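Local coordinates for protein MarR family transcriptional regulator (Staphylococcus epidermidis, PDB 5HLI) that probably binds DNA as a dimeric, redox-sensing transcription regulator of the MarR family, captured here in its disulfide-bonded form, at residues M75-E80 and V85-Q90; K35-T40 and Q106-A111. The protein carries 1 engineered substitution. All coordinates share one frame; numbering follows the deposited sequence.

Contact 1: M75-E80 and V85-Q90. Engineered in segment 75-80: M75 (natural residue Leu).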
loop_
_atom_site.group_PDB
_atom_site.type_symbol
_atom_site.label_atom_id
_atom_site.label_comp_id
_atom_site.label_asym_id
_atom_site.label_seq_id
_atom_site.Cartn_x
_atom_site.Cartn_y
_atom_site.Cartn_z
ATOM N N MET A 75 -21.704 6.829 -5.172
ATOM C CA MET A 75 -20.686 7.717 -4.679
ATOM C C MET A 75 -21.053 9.172 -4.813
ATOM O O MET A 75 -20.846 9.904 -3.903
ATOM C CB MET A 75 -19.373 7.459 -5.341
ATOM C CG MET A 75 -18.821 6.169 -4.881
ATOM S SD MET A 75 -17.155 6.177 -5.343
ATOM C CE MET A 75 -17.168 5.552 -6.984
ATOM N N LEU A 76 -21.582 9.561 -5.960
ATOM C CA LEU A 76 -21.978 10.948 -6.164
ATOM C C LEU A 76 -23.174 11.315 -5.295
ATOM O O LEU A 76 -23.246 12.433 -4.768
ATOM C CB LEU A 76 -22.278 11.193 -7.642
ATOM C CG LEU A 76 -21.031 11.251 -8.528
ATOM C CD1 LEU A 76 -21.413 11.258 -9.993
ATOM C CD2 LEU A 76 -20.197 12.477 -8.179
ATOM N N LYS A 77 -24.124 10.391 -5.131
ATOM C CA LYS A 77 -25.234 10.640 -4.217
ATOM C C LYS A 77 -24.734 10.865 -2.798
ATOM O O LYS A 77 -25.218 11.762 -2.096
ATOM C CB LYS A 77 -26.224 9.477 -4.256
ATOM C CG LYS A 77 -27.091 9.425 -5.503
ATOM C CD LYS A 77 -28.105 8.298 -5.401
ATOM C CE LYS A 77 -29.024 8.261 -6.612
ATOM N NZ LYS A 77 -30.003 7.145 -6.508
ATOM N N ARG A 78 -23.756 10.066 -2.359
ATOM C CA ARG A 78 -23.206 10.240 -1.018
ATOM C C ARG A 78 -22.460 11.562 -0.894
ATOM O O ARG A 78 -22.556 12.243 0.135
ATOM C CB ARG A 78 -22.288 9.066 -0.670
ATOM C CG ARG A 78 -21.566 9.213 0.666
ATOM C CD ARG A 78 -22.547 9.426 1.821
ATOM N NE ARG A 78 -21.859 9.689 3.084
ATOM C CZ ARG A 78 -22.468 10.053 4.210
ATOM N NH1 ARG A 78 -23.786 10.192 4.240
ATOM N NH2 ARG A 78 -21.759 10.274 5.310
ATOM N N LEU A 79 -21.709 11.945 -1.930
ATOM C CA LEU A 79 -21.017 13.228 -1.892
ATOM C C LEU A 79 -21.996 14.394 -1.901
ATOM O O LEU A 79 -21.696 15.456 -1.343
ATOM C CB LEU A 79 -20.040 13.335 -3.064
ATOM C CG LEU A 79 -18.758 12.514 -2.914
ATOM C CD1 LEU A 79 -17.926 12.564 -4.186
ATOM C CD2 LEU A 79 -17.949 13.014 -1.722
ATOM N N GLU A 80 -23.167 14.222 -2.519
ATOM C CA GLU A 80 -24.180 15.271 -2.461
ATOM C C GLU A 80 -24.844 15.314 -1.091
ATOM O O GLU A 80 -25.059 16.396 -0.533
ATOM C CB GLU A 80 -25.226 15.062 -3.556
ATOM C CG GLU A 80 -26.429 15.993 -3.438
ATOM C CD GLU A 80 -27.452 15.783 -4.539
ATOM O OE1 GLU A 80 -27.777 16.763 -5.243
ATOM O OE2 GLU A 80 -27.929 14.640 -4.703
ATOM N N VAL A 85 -20.877 18.030 -3.290
ATOM C CA VAL A 85 -21.217 18.312 -4.677
ATOM C C VAL A 85 -22.715 18.564 -4.781
ATOM O O VAL A 85 -23.486 18.267 -3.869
ATOM C CB VAL A 85 -20.816 17.164 -5.632
ATOM C CG1 VAL A 85 -19.316 16.888 -5.562
ATOM C CG2 VAL A 85 -21.618 15.908 -5.317
ATOM N N LYS A 86 -23.117 19.110 -5.923
ATOM C CA LYS A 86 -24.510 19.140 -6.339
ATOM C C LYS A 86 -24.701 18.218 -7.536
ATOM O O LYS A 86 -23.808 18.068 -8.375
ATOM C CB LYS A 86 -24.961 20.559 -6.698
ATOM C CG LYS A 86 -24.969 21.520 -5.521
ATOM C CD LYS A 86 -25.632 22.838 -5.884
ATOM C CE LYS A 86 -25.816 23.708 -4.649
ATOM N NZ LYS A 86 -26.653 23.025 -3.619
ATOM N N ARG A 87 -25.869 17.591 -7.602
ATOM C CA ARG A 87 -26.246 16.738 -8.721
ATOM C C ARG A 87 -27.373 17.407 -9.495
ATOM O O ARG A 87 -28.370 17.831 -8.902
ATOM C CB ARG A 87 -26.672 15.350 -8.232
ATOM C CG ARG A 87 -25.513 14.513 -7.699
ATOM C CD ARG A 87 -25.975 13.260 -6.963
ATOM N NE ARG A 87 -26.730 12.339 -7.807
ATOM C CZ ARG A 87 -28.045 12.161 -7.732
ATOM N NH1 ARG A 87 -28.759 12.846 -6.845
ATOM N NH2 ARG A 87 -28.647 11.300 -8.543
ATOM N N GLU A 88 -27.202 17.522 -10.811
ATOM C CA GLU A 88 -28.212 18.105 -11.689
ATOM C C GLU A 88 -28.429 17.167 -12.865
ATOM O O GLU A 88 -27.599 17.107 -13.778
ATOM C CB GLU A 88 -27.798 19.492 -12.182
ATOM C CG GLU A 88 -28.752 20.067 -13.223
ATOM C CD GLU A 88 -28.168 21.251 -13.974
ATOM O OE1 GLU A 88 -28.820 21.732 -14.924
ATOM O OE2 GLU A 88 -27.061 21.701 -13.614
ATOM N N ARG A 89 -29.539 16.437 -12.843
ATOM C CA ARG A 89 -29.924 15.578 -13.955
ATOM C C ARG A 89 -30.684 16.431 -14.962
ATOM O O ARG A 89 -31.768 16.942 -14.659
ATOM C CB ARG A 89 -30.771 14.406 -13.468
ATOM C CG ARG A 89 -31.272 13.494 -14.579
ATOM C CD ARG A 89 -30.123 12.845 -15.339
ATOM N NE ARG A 89 -29.465 11.801 -14.558
ATOM C CZ ARG A 89 -28.529 10.989 -15.038
ATOM N NH1 ARG A 89 -28.137 11.098 -16.300
ATOM N NH2 ARG A 89 -27.984 10.066 -14.255
ATOM N N GLN A 90 -30.106 16.608 -16.149
ATOM C CA GLN A 90 -30.795 17.330 -17.208
ATOM C C GLN A 90 -32.089 16.613 -17.569
ATOM O O GLN A 90 -32.142 15.381 -17.628
ATOM C CB GLN A 90 -29.901 17.454 -18.441
ATOM C CG GLN A 90 -28.687 18.349 -18.254
ATOM C CD GLN A 90 -27.802 18.383 -19.488
ATOM O OE1 GLN A 90 -27.728 17.411 -20.241
ATOM N NE2 GLN A 90 -27.132 19.507 -19.704
HETATM O O HOH W 1 -24.624 18.961 -1.709
#
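The guanidinium of R87 is held on one face and at one edge. K77 CG lies over the centre of that face, 3.6 Å above the plane, and CE of the extended lysine chain continues toward NH2, so a methylene chain rather than a second charge covers the flat group. At the edge stands the carboxylate of E80: R87 NH1 donates to E80 OE2 over 2.9 Å, on the syn side, in a salt bridge. The carboxylate and guanidinium planes are 80° apart. R87 CD lies 3.6 Å from L76 O, and the bend at chi3 (62°) turns the guanidinium from there out under K77 CG and to E80. Glutamate suits its place because its extended chain, with CG anti to the backbone N (chi1 171°), serves two donors. E80 OE1 accepts from R87 N at 3.1 Å, from above the carboxylate plane. V85 supplies the apolar part, its CG2 packing 3.8 Å from L79 CB as a compact branched residue can. Its backbone N gives a weak hydrogen bond to L79 O. The contact joins the last turns of helix 69-81 to the start of strand 85-89. Helix 41-52 meets L79 and V85, while strand 97-101 pairs with 85-89 and brings I99 against L76 and R87, consistent with the recognition helix and wing of a winged helix-turn-helix.

Contact 2: K35-T40 and Q106-A111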
loop_
_atom_site.group_PDB
_atom_site.type_symbol
_atom_site.label_atom_id
_atom_site.label_comp_id
_atom_site.label_asym_id
_atom_site.label_seq_id
_atom_site.Cartn_x
_atom_site.Cartn_y
_atom_site.Cartn_z
ATOM N N LYS A 35 -10.885 9.624 6.686
ATOM C CA LYS A 35 -11.962 9.374 7.639
ATOM C C LYS A 35 -12.328 10.631 8.418
ATOM O O LYS A 35 -13.504 10.842 8.737
ATOM C CB LYS A 35 -11.570 8.251 8.600
ATOM C CG LYS A 35 -12.589 7.997 9.702
ATOM C CD LYS A 35 -12.245 6.757 10.509
ATOM C CE LYS A 35 -13.148 6.626 11.727
ATOM N NZ LYS A 35 -14.590 6.755 11.373
ATOM N N GLN A 36 -11.343 11.482 8.726
ATOM C CA GLN A 36 -11.639 12.715 9.452
ATOM C C GLN A 36 -12.510 13.655 8.630
ATOM O O GLN A 36 -13.287 14.429 9.199
ATOM C CB GLN A 36 -10.343 13.410 9.870
ATOM C CG GLN A 36 -9.602 12.700 10.997
ATOM C CD GLN A 36 -8.253 13.323 11.298
ATOM O OE1 GLN A 36 -7.793 14.212 10.582
ATOM N NE2 GLN A 36 -7.614 12.859 12.364
ATOM N N PHE A 37 -12.402 13.606 7.305
ATOM C CA PHE A 37 -13.292 14.358 6.431
ATOM C C PHE A 37 -14.574 13.602 6.111
ATOM O O PHE A 37 -15.443 14.149 5.427
ATOM C CB PHE A 37 -12.570 14.736 5.131
ATOM C CG PHE A 37 -11.570 15.845 5.297
ATOM C CD1 PHE A 37 -11.979 17.171 5.295
ATOM C CD2 PHE A 37 -10.224 15.564 5.466
ATOM C CE1 PHE A 37 -11.062 18.199 5.455
ATOM C CE2 PHE A 37 -9.302 16.585 5.628
ATOM C CZ PHE A 37 -9.723 17.905 5.620
ATOM N N GLY A 38 -14.715 12.368 6.591
ATOM C CA GLY A 38 -15.912 11.595 6.330
ATOM C C GLY A 38 -16.016 11.024 4.935
ATOM O O GLY A 38 -17.121 10.690 4.497
ATOM N N ILE A 39 -14.900 10.896 4.218
ATOM C CA ILE A 39 -14.908 10.422 2.842
ATOM C C ILE A 39 -14.067 9.156 2.740
ATOM O O ILE A 39 -13.227 8.860 3.594
ATOM C CB ILE A 39 -14.398 11.493 1.857
ATOM C CG1 ILE A 39 -12.964 11.898 2.202
ATOM C CG2 ILE A 39 -15.322 12.708 1.857
ATOM C CD1 ILE A 39 -12.354 12.887 1.226
ATOM N N THR A 40 -14.305 8.403 1.672
ATOM C CA THR A 40 -13.554 7.195 1.377
ATOM C C THR A 40 -12.513 7.482 0.302
ATOM O O THR A 40 -12.465 8.568 -0.278
ATOM C CB THR A 40 -14.489 6.073 0.917
ATOM O OG1 THR A 40 -15.053 6.418 -0.354
ATOM C CG2 THR A 40 -15.613 5.864 1.927
ATOM N N GLN A 106 -15.587 23.200 -2.712
ATOM C CA GLN A 106 -14.466 23.964 -3.246
ATOM C C GLN A 106 -13.516 24.396 -2.134
ATOM O O GLN A 106 -12.291 24.263 -2.261
ATOM C CB GLN A 106 -14.993 25.176 -4.017
ATOM C CG GLN A 106 -13.939 25.874 -4.864
ATOM C CD GLN A 106 -13.663 25.141 -6.160
ATOM O OE1 GLN A 106 -14.487 25.146 -7.071
ATOM N NE2 GLN A 106 -12.506 24.506 -6.248
ATOM N N GLN A 107 -14.063 24.911 -1.030
ATOM C CA GLN A 107 -13.224 25.371 0.073
ATOM C C GLN A 107 -12.470 24.223 0.730
ATOM O O GLN A 107 -11.369 24.425 1.255
ATOM C CB GLN A 107 -14.073 26.103 1.113
ATOM C CG GLN A 107 -14.696 27.396 0.611
ATOM C CD GLN A 107 -15.968 27.764 1.357
ATOM O OE1 GLN A 107 -16.325 27.131 2.352
ATOM N NE2 GLN A 107 -16.657 28.795 0.878
ATOM N N GLN A 108 -13.038 23.017 0.718
ATOM C CA GLN A 108 -12.395 21.890 1.381
ATOM C C GLN A 108 -11.147 21.401 0.659
ATOM O O GLN A 108 -10.396 20.614 1.243
ATOM C CB GLN A 108 -13.385 20.733 1.534
ATOM C CG GLN A 108 -14.462 20.947 2.593
ATOM C CD GLN A 108 -13.960 20.720 4.008
ATOM O OE1 GLN A 108 -13.034 21.386 4.464
ATOM N NE2 GLN A 108 -14.573 19.774 4.708
ATOM N N GLN A 109 -10.907 21.840 -0.582
ATOM C CA GLN A 109 -9.723 21.387 -1.307
ATOM C C GLN A 109 -8.450 21.700 -0.533
ATOM O O GLN A 109 -7.601 20.825 -0.332
ATOM C CB GLN A 109 -9.663 22.020 -2.699
ATOM C CG GLN A 109 -8.408 21.616 -3.474
ATOM C CD GLN A 109 -8.349 22.192 -4.876
ATOM O OE1 GLN A 109 -9.233 22.940 -5.294
ATOM N NE2 GLN A 109 -7.299 21.844 -5.611
ATOM N N GLU A 110 -8.302 22.947 -0.083
ATOM C CA GLU A 110 -7.080 23.329 0.614
ATOM C C GLU A 110 -7.004 22.708 2.003
ATOM O O GLU A 110 -5.902 22.476 2.513
ATOM C CB GLU A 110 -6.974 24.854 0.695
ATOM C CG GLU A 110 -8.050 25.524 1.525
ATOM C CD GLU A 110 -7.972 27.039 1.457
ATOM O OE1 GLU A 110 -8.595 27.627 0.547
ATOM O OE2 GLU A 110 -7.280 27.639 2.306
ATOM N N ALA A 111 -8.152 22.428 2.627
ATOM C CA ALA A 111 -8.138 21.764 3.926
ATOM C C ALA A 111 -7.670 20.319 3.802
ATOM O O ALA A 111 -6.872 19.847 4.620
ATOM C CB ALA A 111 -9.522 21.827 4.568
#
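Apolar packing joins F37 to A111: F37 CE1 lies 4.0 Å from A111 CB, and CZ is about as close to that methyl. Alanine suits this place because its short side chain lets the phenyl ring come near the helix backbone. F37 is directed at helix 103-117 from its CB, with CG anti to its own carbonyl carbon (chi1 -74°). Phenylalanine suits the turn because its broad, flat ring can cover A111, V112 and A115 together.

Polar groups meet the ring without a hydrogen bond across the contact. The amide of Q108 comes to the ring edge, Q108 NE2 lying near the ring plane and 3.7 Å from F37 CD1, with the amide and ring planes 67° apart. The bend at chi2 (-78°) brings the amide to the ring edge, and the residue also touches W84. The carbonyl oxygen A111 O approaches obliquely, 3.6 Å from F37 CZ, a van der Waals contact.

Backbone and capping bonds shape the turn that carries F37. G38 N donates to K35 O at 2.9 Å, and G38 takes positive phi, a conformation glycine adopts readily. The Schellman motif at G38 and the N-cap at T40, whose OG1 accepts from Q43 N, link helix 2-36 to helix 41-52; F37 lies in this turn against helix 103-117, within the largely helical MarR-type fold.

Overall arrangement
Contact 1 is partly buried and contact 2 lies at the surface, their centres about 16 Å apart. They share no helix or strand: 75-80 and 85-90 bring together a helix and the strand that soon follows it, whereas 35-40 and 106-111 join the turn after helix 2-36 to helix 103-117, far apart in sequence, and the segments of contact 1 fall between them along the chain. The chemistry differs accordingly: contact 1 combines a salt bridge, a backbone-to-carboxylate hydrogen bond, one weak backbone bond and an apolar patch, while contact 2 relies on one aromatic ring and van der Waals touches. Helix 41-52 and W84 link their surroundings, since each has residues from both contacts against it.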